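Local coordinates for protein acetyl-CoA acetyltransferase (Bacillus anthracis, PDB 3SS6) that probably catalyses the reversible condensation of two acetyl-CoA molecules to acetoacetyl-CoA and free coenzyme A, as a thiolase-family acetyl-CoA acetyltransferase, at residues G21-N26 / K217-R222; I60-E65 / M121-Y126; A127-R132 / V146-E151; S194-D199 / L367-L372; I204-K207 / E212-F215. All blocks are in the same frame, centred on the assembly; numbering follows the deposited sequence.

Contact 1: residues G21-N26 / K217-R222; sequences GGALKN and KDEHPR. With SO4 (sulfate ion), chain J.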
# COMPACT_ATOMS: atom_id res chain seq x y z
N GLY A 21 11.92 -2.32 17.32
CA GLY A 21 10.89 -1.43 17.82
C GLY A 21 11.32 -0.73 19.10
O GLY A 21 10.49 -0.11 19.78
N GLY A 22 12.61 -0.81 19.42
CA GLY A 22 13.16 -0.24 20.64
C GLY A 22 13.67 1.19 20.50
O GLY A 22 13.05 2.02 19.84
N ALA A 23 14.82 1.46 21.11
CA ALA A 23 15.34 2.83 21.19
C ALA A 23 15.59 3.46 19.83
O ALA A 23 15.46 4.67 19.67
CB ALA A 23 16.64 2.85 22.03
N LEU A 24 15.96 2.63 18.85
CA LEU A 24 16.30 3.12 17.51
C LEU A 24 15.17 2.91 16.50
O LEU A 24 15.39 2.96 15.28
CB LEU A 24 17.61 2.46 17.02
CG LEU A 24 18.82 2.70 17.93
CD1 LEU A 24 20.02 1.82 17.53
CD2 LEU A 24 19.19 4.20 17.92
N LYS A 25 13.95 2.71 17.01
CA LYS A 25 12.76 2.52 16.19
C LYS A 25 12.65 3.49 15.02
O LYS A 25 12.34 3.09 13.90
CB LYS A 25 11.51 2.67 17.06
CG LYS A 25 10.19 2.44 16.34
CD LYS A 25 9.06 2.70 17.34
CE LYS A 25 7.83 1.88 17.05
NZ LYS A 25 6.79 2.12 18.10
N ASN A 26 12.89 4.77 15.32
CA ASN A 26 12.65 5.85 14.36
C ASN A 26 13.94 6.43 13.81
O ASN A 26 14.01 7.63 13.53
CB ASN A 26 11.89 6.97 15.05
CG ASN A 26 10.52 6.53 15.52
OD1 ASN A 26 9.82 5.83 14.80
ND2 ASN A 26 10.14 6.94 16.72
N LYS A 217 23.31 2.17 26.02
CA LYS A 217 23.52 0.80 26.49
C LYS A 217 22.76 -0.22 25.65
O LYS A 217 21.60 -0.01 25.30
CB LYS A 217 23.08 0.66 27.95
CG LYS A 217 23.60 1.77 28.87
CD LYS A 217 25.09 1.63 29.15
CE LYS A 217 25.37 0.45 30.06
NZ LYS A 217 26.78 0.39 30.54
N ASP A 218 23.43 -1.33 25.35
CA ASP A 218 22.81 -2.43 24.60
C ASP A 218 21.52 -2.86 25.29
O ASP A 218 21.50 -3.07 26.51
CB ASP A 218 23.79 -3.61 24.55
CG ASP A 218 25.06 -3.29 23.78
OD1 ASP A 218 24.96 -2.83 22.61
OD2 ASP A 218 26.16 -3.50 24.34
N GLU A 219 20.44 -2.99 24.53
CA GLU A 219 19.17 -3.25 25.20
C GLU A 219 18.60 -4.65 24.99
O GLU A 219 17.57 -4.99 25.58
CB GLU A 219 18.13 -2.14 24.93
CG GLU A 219 17.78 -2.00 23.49
CD GLU A 219 16.68 -0.97 23.20
OE1 GLU A 219 16.10 -0.32 24.11
OE2 GLU A 219 16.37 -0.81 22.02
N HIS A 220 19.30 -5.48 24.21
CA HIS A 220 18.82 -6.84 23.97
C HIS A 220 19.05 -7.81 25.15
O HIS A 220 18.23 -8.68 25.40
CB HIS A 220 19.40 -7.45 22.68
CG HIS A 220 18.57 -8.57 22.13
ND1 HIS A 220 17.45 -8.35 21.35
CD2 HIS A 220 18.68 -9.91 22.25
CE1 HIS A 220 16.92 -9.50 21.01
NE2 HIS A 220 17.64 -10.47 21.54
N PRO A 221 20.18 -7.67 25.87
CA PRO A 221 20.40 -8.64 26.95
C PRO A 221 19.30 -8.55 28.01
O PRO A 221 18.87 -7.44 28.35
CB PRO A 221 21.75 -8.21 27.52
CG PRO A 221 22.48 -7.67 26.30
CD PRO A 221 21.39 -6.88 25.59
N ARG A 222 18.86 -9.70 28.51
CA ARG A 222 17.73 -9.77 29.43
C ARG A 222 18.08 -10.49 30.72
O ARG A 222 18.44 -11.66 30.70
CB ARG A 222 16.56 -10.52 28.80
CG ARG A 222 15.98 -9.92 27.54
CD ARG A 222 14.96 -10.90 26.92
NE ARG A 222 13.84 -11.18 27.83
CZ ARG A 222 12.87 -12.06 27.58
NH1 ARG A 222 12.88 -12.76 26.45
NH2 ARG A 222 11.89 -12.24 28.46
S SO4 J . 6.20 6.24 17.62
O1 SO4 J . 5.75 7.57 17.20
O2 SO4 J . 7.58 6.32 18.09
O3 SO4 J . 5.34 5.75 18.69
O4 SO4 J . 6.13 5.32 16.48

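Contact 2: residues I60-E65 / M121-Y126; sequences IQRTDE and MSSSPY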
# COMPACT_ATOMS: atom_id res chain seq x y z
N ILE A 60 19.63 -4.17 4.07
CA ILE A 60 18.37 -3.69 3.56
C ILE A 60 18.54 -2.22 3.18
O ILE A 60 18.11 -1.33 3.88
CB ILE A 60 17.26 -3.79 4.62
CG1 ILE A 60 17.18 -5.21 5.19
CG2 ILE A 60 15.93 -3.37 4.04
CD1 ILE A 60 16.16 -5.37 6.29
N GLN A 61 19.15 -2.03 2.02
CA GLN A 61 19.42 -0.72 1.48
C GLN A 61 18.12 -0.02 1.11
O GLN A 61 17.13 -0.65 0.83
CB GLN A 61 20.45 -0.78 0.37
CG GLN A 61 21.79 -1.23 0.91
CD GLN A 61 22.80 -1.57 -0.15
OE1 GLN A 61 22.87 -0.92 -1.18
NE2 GLN A 61 23.58 -2.60 0.10
N ARG A 62 18.15 1.30 1.12
CA ARG A 62 16.95 2.08 0.86
C ARG A 62 17.18 3.03 -0.30
O ARG A 62 18.20 3.74 -0.34
CB ARG A 62 16.58 2.89 2.09
CG ARG A 62 16.15 2.05 3.28
CD ARG A 62 16.07 2.90 4.55
NE ARG A 62 15.13 4.02 4.44
CZ ARG A 62 14.25 4.36 5.37
NH1 ARG A 62 14.18 3.68 6.51
NH2 ARG A 62 13.44 5.39 5.17
N THR A 63 16.22 3.08 -1.22
CA THR A 63 16.37 3.98 -2.35
C THR A 63 16.23 5.46 -1.97
O THR A 63 16.62 6.34 -2.76
CB THR A 63 15.39 3.61 -3.50
OG1 THR A 63 14.11 3.30 -2.94
CG2 THR A 63 15.90 2.39 -4.23
N ASP A 64 15.69 5.73 -0.78
CA ASP A 64 15.59 7.11 -0.30
C ASP A 64 16.87 7.59 0.38
O ASP A 64 17.00 8.77 0.75
CB ASP A 64 14.32 7.34 0.55
CG ASP A 64 14.36 6.65 1.91
OD1 ASP A 64 15.30 5.89 2.21
OD2 ASP A 64 13.40 6.86 2.69
N GLU A 65 17.83 6.67 0.50
CA GLU A 65 19.14 6.94 1.05
C GLU A 65 20.08 6.12 0.17
O GLU A 65 20.79 5.24 0.65
CB GLU A 65 19.24 6.52 2.52
CG GLU A 65 18.39 7.38 3.44
CD GLU A 65 18.60 7.08 4.91
OE1 GLU A 65 19.16 6.01 5.22
OE2 GLU A 65 18.21 7.91 5.75
N MET A 121 16.81 -2.17 11.31
CA MET A 121 15.76 -3.11 10.95
C MET A 121 14.39 -2.55 11.33
O MET A 121 13.44 -2.70 10.57
CB MET A 121 16.03 -4.49 11.57
CG MET A 121 17.37 -5.05 11.09
SD MET A 121 17.83 -6.70 11.69
CE MET A 121 16.82 -7.74 10.61
N SER A 122 14.32 -1.87 12.48
CA SER A 122 13.05 -1.34 12.98
C SER A 122 12.39 -0.36 12.02
O SER A 122 11.16 -0.27 11.97
CB SER A 122 13.25 -0.64 14.33
OG SER A 122 13.73 -1.51 15.34
N SER A 123 13.19 0.41 11.29
CA SER A 123 12.65 1.44 10.39
C SER A 123 12.55 0.98 8.94
O SER A 123 12.22 1.76 8.03
CB SER A 123 13.49 2.72 10.49
OG SER A 123 14.84 2.45 10.12
N SER A 124 12.83 -0.30 8.70
CA SER A 124 12.80 -0.82 7.34
C SER A 124 11.38 -0.82 6.78
O SER A 124 10.42 -1.07 7.52
CB SER A 124 13.40 -2.23 7.29
OG SER A 124 14.80 -2.17 7.55
N PRO A 125 11.24 -0.53 5.48
CA PRO A 125 9.91 -0.35 4.87
C PRO A 125 9.20 -1.65 4.51
O PRO A 125 9.75 -2.76 4.68
CB PRO A 125 10.24 0.42 3.58
CG PRO A 125 11.57 -0.10 3.18
CD PRO A 125 12.32 -0.28 4.51
N TYR A 126 7.95 -1.49 4.07
CA TYR A 126 7.19 -2.55 3.41
C TYR A 126 7.19 -2.28 1.91
O TYR A 126 7.36 -1.14 1.48
CB TYR A 126 5.76 -2.58 3.94
CG TYR A 126 5.63 -3.44 5.19
CD1 TYR A 126 6.06 -2.96 6.42
CD2 TYR A 126 5.08 -4.72 5.12
CE1 TYR A 126 5.96 -3.74 7.56
CE2 TYR A 126 4.97 -5.51 6.26
CZ TYR A 126 5.42 -5.02 7.47
OH TYR A 126 5.32 -5.78 8.61
O HOH W 1 16.45 -0.68 6.06
O HOH W 2 15.54 1.55 7.62

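Contact 3: residues A127-R132 / V146-E151; sequences ALKQHR and VWEVLE. With SO4 (sulfate ion), chain E.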
# COMPACT_ATOMS: atom_id res chain seq x y z
N ALA A 127 7.03 -3.34 1.12
CA ALA A 127 7.10 -3.24 -0.34
C ALA A 127 5.85 -3.81 -0.98
O ALA A 127 5.25 -4.76 -0.47
CB ALA A 127 8.33 -3.97 -0.86
N LEU A 128 5.46 -3.24 -2.12
CA LEU A 128 4.39 -3.79 -2.95
C LEU A 128 4.97 -4.13 -4.32
O LEU A 128 5.52 -3.27 -5.00
CB LEU A 128 3.24 -2.79 -3.09
CG LEU A 128 2.32 -2.64 -1.88
CD1 LEU A 128 1.34 -1.48 -2.07
CD2 LEU A 128 1.55 -3.94 -1.64
N LYS A 129 4.85 -5.39 -4.71
CA LYS A 129 5.46 -5.86 -5.95
C LYS A 129 4.57 -5.69 -7.18
O LYS A 129 5.08 -5.71 -8.30
CB LYS A 129 5.86 -7.33 -5.85
CG LYS A 129 6.65 -7.70 -4.61
CD LYS A 129 7.95 -6.95 -4.50
CE LYS A 129 8.67 -7.34 -3.20
NZ LYS A 129 8.83 -8.82 -3.07
N GLN A 130 3.26 -5.52 -6.98
CA GLN A 130 2.33 -5.46 -8.11
C GLN A 130 1.71 -4.09 -8.27
O GLN A 130 0.79 -3.90 -9.07
CB GLN A 130 1.20 -6.49 -7.97
CG GLN A 130 1.66 -7.85 -7.49
CD GLN A 130 2.54 -8.55 -8.50
OE1 GLN A 130 2.47 -8.27 -9.70
NE2 GLN A 130 3.37 -9.47 -8.03
N HIS A 131 2.20 -3.12 -7.48
CA HIS A 131 1.64 -1.78 -7.53
C HIS A 131 1.94 -1.06 -8.84
O HIS A 131 1.13 -0.27 -9.32
CB HIS A 131 2.14 -0.93 -6.35
CG HIS A 131 1.37 0.34 -6.19
ND1 HIS A 131 0.06 0.35 -5.77
CD2 HIS A 131 1.69 1.62 -6.47
CE1 HIS A 131 -0.38 1.60 -5.75
NE2 HIS A 131 0.59 2.39 -6.18
N ARG A 132 3.11 -1.32 -9.43
CA ARG A 132 3.49 -0.59 -10.63
C ARG A 132 2.61 -0.90 -11.84
O ARG A 132 2.13 0.02 -12.51
CB ARG A 132 4.97 -0.84 -11.00
CG ARG A 132 5.45 0.09 -12.11
CD ARG A 132 6.95 -0.06 -12.39
NE ARG A 132 7.78 0.10 -11.19
CZ ARG A 132 8.17 1.27 -10.68
NH1 ARG A 132 7.78 2.41 -11.25
NH2 ARG A 132 8.91 1.29 -9.57
N VAL A 146 12.09 -6.84 6.09
CA VAL A 146 12.87 -7.57 7.09
C VAL A 146 12.57 -9.07 6.95
O VAL A 146 13.48 -9.90 6.92
CB VAL A 146 12.55 -7.09 8.52
CG1 VAL A 146 13.13 -8.06 9.57
CG2 VAL A 146 13.07 -5.68 8.75
N TRP A 147 11.30 -9.41 6.84
CA TRP A 147 10.93 -10.82 6.75
C TRP A 147 11.42 -11.45 5.44
O TRP A 147 11.72 -12.65 5.41
CB TRP A 147 9.41 -10.99 6.90
CG TRP A 147 9.00 -12.25 7.62
CD1 TRP A 147 8.39 -13.34 7.08
CD2 TRP A 147 9.17 -12.53 9.01
NE1 TRP A 147 8.17 -14.29 8.06
CE2 TRP A 147 8.65 -13.81 9.25
CE3 TRP A 147 9.72 -11.81 10.08
CZ2 TRP A 147 8.65 -14.39 10.52
CZ3 TRP A 147 9.73 -12.39 11.34
CH2 TRP A 147 9.20 -13.67 11.55
N GLU A 148 11.51 -10.66 4.37
CA GLU A 148 12.02 -11.14 3.09
C GLU A 148 13.50 -11.46 3.17
O GLU A 148 13.96 -12.48 2.65
CB GLU A 148 11.83 -10.10 1.99
CG GLU A 148 10.40 -9.92 1.54
CD GLU A 148 10.28 -9.22 0.20
OE1 GLU A 148 11.08 -8.31 -0.06
OE2 GLU A 148 9.36 -9.58 -0.57
N VAL A 149 14.25 -10.59 3.82
CA VAL A 149 15.69 -10.74 3.86
C VAL A 149 16.09 -11.95 4.71
O VAL A 149 17.20 -12.47 4.58
CB VAL A 149 16.39 -9.42 4.30
CG1 VAL A 149 16.45 -9.29 5.81
CG2 VAL A 149 17.77 -9.29 3.67
N LEU A 150 15.17 -12.42 5.56
CA LEU A 150 15.38 -13.62 6.37
C LEU A 150 14.98 -14.91 5.65
O LEU A 150 15.09 -15.99 6.22
CB LEU A 150 14.56 -13.56 7.67
CG LEU A 150 14.77 -12.37 8.61
CD1 LEU A 150 13.76 -12.43 9.75
CD2 LEU A 150 16.18 -12.36 9.14
N GLU A 151 14.49 -14.78 4.42
CA GLU A 151 14.07 -15.94 3.65
C GLU A 151 15.06 -16.21 2.54
O GLU A 151 15.41 -15.30 1.78
CB GLU A 151 12.68 -15.69 3.04
CG GLU A 151 12.12 -16.87 2.29
CD GLU A 151 10.78 -16.58 1.61
OE1 GLU A 151 10.36 -15.40 1.56
OE2 GLU A 151 10.16 -17.54 1.12
S SO4 E . 1.58 -10.39 -4.57
O1 SO4 E . 2.95 -9.88 -4.76
O2 SO4 E . 1.61 -11.46 -3.59
O3 SO4 E . 0.70 -9.34 -4.10
O4 SO4 E . 1.08 -10.90 -5.84

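Contact 4: residues S194-D199 / L367-L372; sequences SGYFDD and LKRRGL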
# COMPACT_ATOMS: atom_id res chain seq x y z
N SER A 194 30.42 -4.71 34.07
CA SER A 194 31.84 -4.54 34.37
C SER A 194 32.46 -3.37 33.60
O SER A 194 33.61 -3.00 33.85
CB SER A 194 32.60 -5.83 34.06
OG SER A 194 32.28 -6.85 34.99
N GLY A 195 31.70 -2.80 32.67
CA GLY A 195 32.15 -1.65 31.91
C GLY A 195 33.02 -2.00 30.72
O GLY A 195 33.66 -1.11 30.14
N TYR A 196 33.04 -3.27 30.33
CA TYR A 196 33.90 -3.71 29.23
C TYR A 196 33.60 -2.99 27.90
O TYR A 196 34.50 -2.83 27.06
CB TYR A 196 33.76 -5.22 28.98
CG TYR A 196 34.26 -6.12 30.09
CD1 TYR A 196 35.02 -5.63 31.15
CD2 TYR A 196 33.99 -7.49 30.06
CE1 TYR A 196 35.48 -6.46 32.15
CE2 TYR A 196 34.45 -8.32 31.06
CZ TYR A 196 35.19 -7.81 32.10
OH TYR A 196 35.64 -8.66 33.09
N PHE A 197 32.36 -2.58 27.71
CA PHE A 197 31.95 -1.98 26.43
C PHE A 197 31.94 -0.45 26.49
O PHE A 197 31.62 0.20 25.50
CB PHE A 197 30.53 -2.44 26.04
CG PHE A 197 30.38 -3.93 25.85
CD1 PHE A 197 31.45 -4.72 25.47
CD2 PHE A 197 29.14 -4.52 26.04
CE1 PHE A 197 31.28 -6.10 25.29
CE2 PHE A 197 28.97 -5.88 25.86
CZ PHE A 197 30.03 -6.67 25.48
N ASP A 198 32.26 0.12 27.64
CA ASP A 198 32.19 1.56 27.81
C ASP A 198 32.96 2.33 26.75
O ASP A 198 32.45 3.29 26.17
CB ASP A 198 32.74 1.95 29.19
CG ASP A 198 31.80 1.62 30.32
OD1 ASP A 198 30.73 1.03 30.07
OD2 ASP A 198 32.13 1.96 31.47
N ASP A 199 34.20 1.91 26.49
CA ASP A 199 35.08 2.62 25.57
C ASP A 199 34.61 2.53 24.12
O ASP A 199 34.72 3.50 23.35
CB ASP A 199 36.51 2.07 25.65
CG ASP A 199 37.20 2.40 26.96
OD1 ASP A 199 36.91 3.47 27.54
OD2 ASP A 199 38.05 1.59 27.40
N LEU A 367 40.52 -8.38 23.13
CA LEU A 367 41.92 -8.79 23.05
C LEU A 367 42.78 -7.81 23.85
O LEU A 367 43.61 -8.22 24.67
CB LEU A 367 42.40 -8.83 21.60
CG LEU A 367 41.95 -10.00 20.72
CD1 LEU A 367 42.27 -9.71 19.27
CD2 LEU A 367 42.61 -11.31 21.17
N LYS A 368 42.56 -6.52 23.63
CA LYS A 368 43.36 -5.51 24.33
C LYS A 368 43.15 -5.54 25.84
O LYS A 368 44.11 -5.45 26.61
CB LYS A 368 43.09 -4.12 23.76
CG LYS A 368 43.70 -3.92 22.36
CD LYS A 368 43.61 -2.47 21.91
CE LYS A 368 44.36 -1.54 22.87
NZ LYS A 368 45.84 -1.81 22.88
N ARG A 369 41.90 -5.68 26.26
CA ARG A 369 41.58 -5.74 27.68
C ARG A 369 42.28 -6.91 28.37
O ARG A 369 42.79 -6.77 29.49
CB ARG A 369 40.06 -5.82 27.90
CG ARG A 369 39.64 -5.63 29.36
CD ARG A 369 38.16 -5.96 29.58
NE ARG A 369 37.90 -7.39 29.50
CZ ARG A 369 38.17 -8.27 30.47
NH1 ARG A 369 38.72 -7.86 31.62
NH2 ARG A 369 37.89 -9.55 30.30
N ARG A 370 42.31 -8.06 27.70
CA ARG A 370 42.96 -9.26 28.25
C ARG A 370 44.47 -9.31 28.01
O ARG A 370 45.16 -10.19 28.53
CB ARG A 370 42.32 -10.53 27.68
CG ARG A 370 40.87 -10.73 28.08
CD ARG A 370 40.34 -12.06 27.56
NE ARG A 370 38.96 -12.28 27.98
CZ ARG A 370 38.49 -13.43 28.45
NH1 ARG A 370 39.30 -14.48 28.55
NH2 ARG A 370 37.22 -13.53 28.82
N GLY A 371 44.99 -8.37 27.23
CA GLY A 371 46.41 -8.35 26.90
C GLY A 371 46.82 -9.50 26.00
O GLY A 371 47.95 -10.00 26.07
N LEU A 372 45.90 -9.93 25.14
CA LEU A 372 46.15 -11.04 24.22
C LEU A 372 46.33 -10.52 22.78
O LEU A 372 45.98 -9.38 22.48
CB LEU A 372 44.98 -12.03 24.27
CG LEU A 372 44.72 -12.64 25.65
CD1 LEU A 372 43.38 -13.37 25.67
CD2 LEU A 372 45.86 -13.57 26.04

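Contact 5: residues I204-K207 / E212-F215; sequences ITIK and EVVF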
# COMPACT_ATOMS: atom_id res chain seq x y z
N ILE A 204 23.94 7.28 20.99
CA ILE A 204 23.18 7.85 19.89
C ILE A 204 22.10 8.75 20.48
O ILE A 204 21.40 8.33 21.40
CB ILE A 204 22.48 6.76 19.08
CG1 ILE A 204 23.49 5.68 18.62
CG2 ILE A 204 21.69 7.36 17.90
CD1 ILE A 204 24.54 6.20 17.65
N THR A 205 21.98 9.97 19.97
CA THR A 205 20.92 10.86 20.43
C THR A 205 19.79 10.80 19.41
O THR A 205 19.99 11.12 18.24
CB THR A 205 21.41 12.32 20.60
OG1 THR A 205 22.41 12.38 21.63
CG2 THR A 205 20.25 13.23 21.00
N ILE A 206 18.63 10.34 19.85
CA ILE A 206 17.47 10.26 18.98
C ILE A 206 16.57 11.45 19.24
O ILE A 206 16.11 11.66 20.36
CB ILE A 206 16.64 8.97 19.20
CG1 ILE A 206 17.50 7.72 19.02
CG2 ILE A 206 15.47 8.90 18.22
CD1 ILE A 206 18.08 7.17 20.30
N LYS A 207 16.33 12.24 18.20
CA LYS A 207 15.44 13.37 18.33
C LYS A 207 14.01 12.90 18.08
O LYS A 207 13.60 12.72 16.93
CB LYS A 207 15.82 14.49 17.35
CG LYS A 207 17.21 15.06 17.58
CD LYS A 207 17.34 16.48 17.04
CE LYS A 207 18.78 16.97 17.11
NZ LYS A 207 19.33 16.91 18.49
N GLU A 212 14.51 14.44 23.41
CA GLU A 212 15.65 13.75 22.84
C GLU A 212 16.03 12.61 23.76
O GLU A 212 16.07 12.77 24.98
CB GLU A 212 16.83 14.71 22.65
CG GLU A 212 16.52 15.86 21.71
CD GLU A 212 17.68 16.82 21.53
OE1 GLU A 212 18.80 16.50 21.97
OE2 GLU A 212 17.45 17.91 20.94
N VAL A 213 16.28 11.45 23.18
CA VAL A 213 16.67 10.28 23.96
C VAL A 213 18.14 9.98 23.72
O VAL A 213 18.58 9.92 22.57
CB VAL A 213 15.81 9.06 23.54
CG1 VAL A 213 16.30 7.78 24.21
CG2 VAL A 213 14.34 9.30 23.87
N VAL A 214 18.91 9.80 24.79
CA VAL A 214 20.31 9.42 24.64
C VAL A 214 20.45 7.93 24.92
O VAL A 214 20.31 7.48 26.06
CB VAL A 214 21.24 10.22 25.56
CG1 VAL A 214 22.68 9.78 25.33
CG2 VAL A 214 21.09 11.71 25.29
N PHE A 215 20.71 7.17 23.86
CA PHE A 215 20.78 5.72 23.90
C PHE A 215 22.24 5.29 24.01
O PHE A 215 23.02 5.51 23.08
CB PHE A 215 20.16 5.19 22.61
CG PHE A 215 20.19 3.69 22.47
CD1 PHE A 215 19.66 2.88 23.46
CD2 PHE A 215 20.72 3.11 21.33
CE1 PHE A 215 19.68 1.49 23.33
CE2 PHE A 215 20.74 1.73 21.18
CZ PHE A 215 20.22 0.92 22.18

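Contact 1: residues G21-N26 / K217-R222
Glu219 sets its CG between its own backbone N and carbonyl carbon (chi1 61°), then runs out straight to meet Ala23. That extended chain carries the carboxylate across to the turn Gly22 to Lys25. OE2 accepts the amide of Ala23, with Ala23 N to Glu219 OE2 at 2.9 Å and 170° at the hydrogen. The oxygen uses its syn lone pair, on the side of OE1. Thr19 N also donates to OE2, so two backbone amides grip the one oxygen. Beside this bond, Gly22 CA lies 3.5 Å from Glu219 OE2. Ala23 CB rests against the same carboxylate, 3.7 Å from Glu219 OE2. The turn is a type I beta turn, closed by Lys25 N to Gly22 O at 3.0 Å. Just after the turn, Asn26 ND2 donates to sulfate O2 at 3.0 Å and also to Glu208 OE1. This ion probably came from the crystallisation liquor. Lys25 makes a cation-pi contact with Trp133 of the second subunit. The contact joins two loops of the thiolase N-terminal domain. Segment 21-26 links strand 7-19 to helix 29-43. Segment 217-222 follows strand 212-215, and its Pro221 packs on helix 174-194.

Contact 2: residues I60-E65 / M121-Y126
Water links Arg62 to Ser123 and Ile60 to Ser124. One water accepts from Arg62 NH1 at 2.8 Å, at the edge of the guanidinium and in its plane, and donates to Ser123 OG. The other donates to both Ile60 O and Ser124 OG, the latter at 2.7 Å. Each serine hydroxyl also has a protein partner: Ser123 OG bonds to Val27 O, and Ser124 OG to Ala120 O. Direct polar approach is limited to Arg62 NH1 and Ser123 O, 3.1 Å apart, with the carbonyl oblique to the guanidinium plane. Both segments are loops of the thiolase N-terminal domain, following the neighbouring parallel strands 53-57 and 112-120 of the central sheet. Segment 121-126 starts with a type I beta turn from Met121 to Ser124. Charge pairing fixes the arginine. Its chain bends at chi3 (59°), turning NE and NH2 to Asp64. Arg62 NE donates to Asp64 OD1 at 2.9 Å and NH2 donates to OD2, a side-on salt bridge through syn lone pairs, close to the guanidinium plane. Asp64 OD2 also forms a salt bridge with Lys129 of the second subunit. Ile60 makes a van der Waals contact, its CD1 methyl lying 3.7 Å from the hydroxyl oxygen Ser124 OG.

Contact 3: residues A127-R132 / V146-E151
Lys129 and Glu148 approach from opposite directions and form a salt bridge. Lys129 NZ donates to Glu148 OE2 at 2.7 Å. The oxygen uses its syn lone pair, on the side of OE1. The methylene next to the ammonium group follows it in, with Lys129 CE 3.5 Å from Glu148 OE2. Glu148 OE1 stays farther off, 3.8 Å from Lys129 NZ. The lysine chain is folded to get there. It bends at chi2 (-60°) and again at chi4 (53°), while the glutamate reaches out extended from helix 145-149.

The next shell fixes both charges. Arg143 NE forms a second salt bridge to Glu148 OE2. Lys129 NZ is shared with Asp64 of the second subunit, and Glu148 OE1 bonds to Thr63 of that subunit. The alternation of charges probably favours the ionised forms of all four charged groups. Next to Lys129, Gln130 NE2 makes a weak hydrogen bond to sulfate O1 at 3.3 Å. That ion probably comes from the crystallisation liquor, and Glu141 N binds it too.

Lys129 lies just after strand 126-128, which pairs with strand 140-144. Ala127 and Leu128 pair antiparallel with a strand of the second subunit, so the sheet runs on across the interface, and His131 meets His131 of the fourth. This is consistent with the tetramerisation loop of biosynthetic thiolases.

Contact 4: residues S194-D199 / L367-L372
Tyr196 offers one ring face to the guanidinium of Arg369, which lies flat on it. The planes are 9° apart and the centres 3.7 Å. This is a parallel cation-pi stack, joining the N-terminal and C-terminal domains of the thiolase fold at the surface. The central guanidinium carbon lies over the ring carbon that bears the hydroxyl, with Arg369 CZ to Tyr196 CZ at 3.4 Å. Nearer the backbone, Arg369 CD adds a CH-pi contact, 3.9 Å from the centroid of the Tyr196 ring. The arginine therefore covers the ring along its length, from CD near CD1 to NH1 near OH. Its torsions explain this: CG is anti to the backbone N (chi1 -169°), and a bend at chi3 (72°) lays the head group down. Glu366, one turn back on helix 352-370, forms a salt bridge with Arg369 NH2 and so helps to hold the stacked guanidinium.

Both segments lie where a helix ends. Gly195 and Gly371 each have positive phi and close a Schellman motif, the first after helix 174-194 and the second after helix 352-370. Tyr196 follows directly in a type I beta turn from Gly195 to Asp198. Its hydroxyl bonds to Lys190 NZ, back on helix 174-194. On the ring face opposite the arginine, Ser194 CB lies offset toward the rim, 3.5 Å above the plane.

Contact 5: residues I204-K207 / E212-F215
Ile206 packs across the strand pair on Val213 and Phe215. Its CB is 4.0 Å from Val213 O. CG1 stands anti to the carbonyl carbon (chi1 -56°), and a chi2 of 95° turns CD1 toward the partner strand. There CD1 meets Val213 O at 3.6 Å and Phe215 CB at 3.7 Å, and comes within 4.3 Å of Val213 CG1. Ile206 and Phe215 run side by side, pointing the same way. Ala23, Leu24 and Val27 pack against the isoleucine from a neighbouring loop.

The two strands form a two-stranded antiparallel beta hairpin, with 158° between their directions. Ile204 with Phe215 and Ile206 with Val213 are hydrogen-bonded pairs. Each exchanges two backbone bonds: Ile206 N to Val213 O is 2.8 Å, and Val213 N donates back to Ile206 O. Thr205 with Val214 and Lys207 with Glu212 are non-hydrogen-bonded pairs. At these positions CA-H...O contacts add to the ladder, such as Thr205 CA to Val213 O at 3.3 Å.

The hairpin has two unlike faces. Ile204, Ile206, Val213 and Phe215 share one. Ile204 packs on helix 29-43, and Phe215 on Pro16 of strand 7-19. The other face carries Thr205, Lys207, Glu212 and Val214, all exposed. On it Lys207 and Glu212 lie alongside each other in a salt bridge, weak as a hydrogen bond, with Lys207 NZ to Glu212 OE2 at 3.2 Å. Thr205 CG2 adds a contact with Glu212 OE1 at 3.7 Å.

In the fold
Contacts 1, 2, 3 and 5 belong to the thiolase N-terminal domain, while contact 4 ties that domain to the C-terminal one. Along the chain, contact 1 closes a loop that holds contacts 2, 3 and 5, and its segments alternate with those of contact 4, which also encloses contact 5. Contact 1 touches contact 2 (Gly21 with Ser122), contact 4 (Asp218 with Phe197) and contact 5 (Ala23 with Phe215). The centres of contacts 2 and 3 are about 11 Å apart. Those of contacts 3 and 4 are about 41 Å apart, on opposite sides of the chain's centre. The second-subunit contacts of contacts 2 and 3 thus lie far from this one link between the domains.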